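Local coordinates for ferritin like protein (Caulobacter vibrioides, PDB 3HL1), which is a ferritin-like protein of unestablished function that probably binds metal, at residues W24-Y29 with T117-E122. Residues are numbered along the deposited sequence; the frame is centred on the assembly and turned at random.
Sequences WTIPYY and TMCLIE
Two helices of the ferritin-like core pack here, nearly antiparallel, in a buried interface that ends at a carboxylate hydrogen-bonded to an unidentified bound molecule, probably from the crystallisation liquor. The axes of 24-29 and 117-121 approach to 11.8 Å at a crossing angle of -157°, a separation wide enough for large side chains to fill. Segment 24-29 is helical throughout, inside helix 8-35; helix 112-121 ends at Ile121, and Glu122 (phi/psi -93/13) turns out of it. Pro27, lacking an amide hydrogen, kinks the first helix. The nearest CA pairs are Thr25 CA to Ile121 CA at 8.1 Å and Tyr29 CA to Met118 CA at 7.8 Å. Ile121 points into the gap: its CD1 reaches the edge of the Trp24 indole, 3.3 Å from CZ3, and its CG2 lies 3.8 Å from Thr25 CG2. Tyr29, chi1 m, lays its ring across the interface. Selenomethionine Met118 sets CE over one face in a CH-pi contact, 4.0 Å from the ring centroid, with SE oblique in a Met-aromatic contact. At the far end Tyr29 OH donates a 2.7 Å hydrogen bond to Glu122 OE2, which is also hydrogen-bonded to His233 ND1; OE1 holds the unidentified molecule. Tyr28, chi1 t, brings CE1 within 4.0 Å of Met118 CG, while its hydroxyl is hydrogen-bonded to Ser104 O. Helix 42-67 meets Tyr29 and Glu122 through Glu54, and helix 233-242 packs Phe237 against Met118 and edge-to-face with Tyr29.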
loop_
_atom_site.group_PDB
_atom_site.type_symbol
_atom_site.label_atom_id
_atom_site.label_comp_id
_atom_site.label_asym_id
_atom_site.label_seq_id
_atom_site.Cartn_x
_atom_site.Cartn_y
_atom_site.Cartn_z
ATOM N N TRP A 24 -3.903 1.185 1.880
ATOM C CA TRP A 24 -3.749 2.283 2.828
ATOM C C TRP A 24 -2.570 3.211 2.483
ATOM O O TRP A 24 -2.702 4.409 2.595
ATOM C CB TRP A 24 -3.658 1.762 4.259
ATOM C CG TRP A 24 -3.600 2.787 5.293
ATOM C CD1 TRP A 24 -4.625 3.220 6.064
ATOM C CD2 TRP A 24 -2.437 3.437 5.777
ATOM N NE1 TRP A 24 -4.204 4.181 6.916
ATOM C CE2 TRP A 24 -2.855 4.322 6.790
ATOM C CE3 TRP A 24 -1.076 3.406 5.413
ATOM C CZ2 TRP A 24 -1.973 5.151 7.468
ATOM C CZ3 TRP A 24 -0.191 4.236 6.100
ATOM C CH2 TRP A 24 -0.643 5.098 7.103
ATOM N N THR A 25 -1.448 2.678 2.014
ATOM C CA THR A 25 -0.297 3.473 1.678
ATOM C C THR A 25 -0.513 4.331 0.447
ATOM O O THR A 25 0.147 5.326 0.304
ATOM C CB THR A 25 0.974 2.645 1.423
ATOM O OG1 THR A 25 0.801 1.937 0.195
ATOM C CG2 THR A 25 1.296 1.664 2.583
ATOM N N ILE A 26 -1.410 3.946 -0.469
ATOM C CA ILE A 26 -1.530 4.627 -1.745
ATOM C C ILE A 26 -2.055 6.072 -1.598
ATOM O O ILE A 26 -1.376 7.013 -2.043
ATOM C CB ILE A 26 -2.305 3.746 -2.789
ATOM C CG1 ILE A 26 -1.416 2.508 -3.095
ATOM C CG2 ILE A 26 -2.642 4.554 -4.052
ATOM C CD1 ILE A 26 -2.081 1.382 -3.788
ATOM N N PRO A 27 -3.268 6.268 -1.000
ATOM C CA PRO A 27 -3.664 7.649 -0.721
ATOM C C PRO A 27 -2.709 8.432 0.166
ATOM O O PRO A 27 -2.536 9.626 -0.061
ATOM C CB PRO A 27 -5.079 7.515 -0.116
ATOM C CG PRO A 27 -5.583 6.213 -0.624
ATOM C CD PRO A 27 -4.347 5.329 -0.618
ATOM N N TYR A 28 -2.047 7.764 1.135
ATOM C CA TYR A 28 -1.052 8.404 1.967
ATOM C C TYR A 28 0.093 8.999 1.126
ATOM O O TYR A 28 0.378 10.158 1.279
ATOM C CB TYR A 28 -0.498 7.450 3.057
ATOM C CG TYR A 28 0.112 8.176 4.235
ATOM C CD1 TYR A 28 1.454 8.585 4.202
ATOM C CD2 TYR A 28 -0.660 8.504 5.373
ATOM C CE1 TYR A 28 2.017 9.285 5.276
ATOM C CE2 TYR A 28 -0.099 9.206 6.455
ATOM C CZ TYR A 28 1.233 9.576 6.388
ATOM O OH TYR A 28 1.757 10.283 7.376
ATOM N N TYR A 29 0.751 8.186 0.323
ATOM C CA TYR A 29 1.844 8.575 -0.511
ATOM C C TYR A 29 1.398 9.556 -1.587
ATOM O O TYR A 29 2.133 10.452 -1.933
ATOM C CB TYR A 29 2.482 7.363 -1.193
ATOM C CG TYR A 29 3.235 6.383 -0.310
ATOM C CD1 TYR A 29 3.169 6.437 1.097
ATOM C CD2 TYR A 29 3.828 5.254 -0.887
ATOM C CE1 TYR A 29 3.819 5.498 1.882
ATOM C CE2 TYR A 29 4.418 4.263 -0.093
ATOM C CZ TYR A 29 4.432 4.390 1.277
ATOM O OH TYR A 29 5.017 3.382 2.058
ATOM N N THR A 117 6.546 8.940 8.969
ATOM C CA THR A 117 5.519 7.896 8.809
ATOM C C THR A 117 5.822 6.963 7.628
ATOM O O THR A 117 5.674 5.765 7.749
ATOM C CB THR A 117 4.141 8.523 8.665
ATOM O OG1 THR A 117 3.947 9.468 9.723
ATOM C CG2 THR A 117 3.026 7.427 8.698
HETATM N N MSE A 118 6.234 7.536 6.485
HETATM C CA MSE A 118 6.646 6.755 5.302
HETATM C C MSE A 118 7.841 5.832 5.580
HETATM O O MSE A 118 7.823 4.657 5.179
HETATM C CB MSE A 118 6.884 7.694 4.123
HETATM C CG MSE A 118 5.592 8.327 3.723
HETATM SE SE MSE A 118 5.833 9.689 2.379
HETATM C CE MSE A 118 6.081 8.684 1.035
ATOM N N CYS A 119 8.783 6.322 6.388
ATOM C CA CYS A 119 9.941 5.531 6.840
ATOM C C CYS A 119 9.494 4.390 7.754
ATOM O O CYS A 119 9.939 3.246 7.610
ATOM C CB CYS A 119 10.983 6.392 7.562
ATOM S SG CYS A 119 11.902 7.527 6.488
ATOM N N LEU A 120 8.575 4.689 8.654
ATOM C CA LEU A 120 7.982 3.693 9.553
ATOM C C LEU A 120 7.226 2.596 8.807
ATOM O O LEU A 120 7.399 1.411 9.090
ATOM C CB LEU A 120 7.032 4.401 10.514
ATOM C CG LEU A 120 7.671 5.099 11.703
ATOM C CD1 LEU A 120 6.673 6.030 12.335
ATOM C CD2 LEU A 120 8.133 4.058 12.695
ATOM N N ILE A 121 6.412 2.979 7.850
ATOM C CA ILE A 121 5.624 1.993 7.074
ATOM C C ILE A 121 6.542 0.980 6.418
ATOM O O ILE A 121 6.233 -0.196 6.399
ATOM C CB ILE A 121 4.770 2.677 6.004
ATOM C CG1 ILE A 121 3.588 3.394 6.629
ATOM C CG2 ILE A 121 4.228 1.678 4.984
ATOM C CD1 ILE A 121 3.110 4.561 5.718
ATOM N N GLU A 122 7.636 1.460 5.841
ATOM C CA GLU A 122 8.566 0.624 5.127
ATOM C C GLU A 122 9.730 0.109 5.981
ATOM O O GLU A 122 10.705 -0.417 5.449
ATOM C CB GLU A 122 9.139 1.400 3.921
ATOM C CG GLU A 122 8.089 2.017 2.955
ATOM C CD GLU A 122 7.455 1.010 1.984
ATOM O OE1 GLU A 122 7.706 -0.237 2.081
ATOM O OE2 GLU A 122 6.689 1.471 1.104
#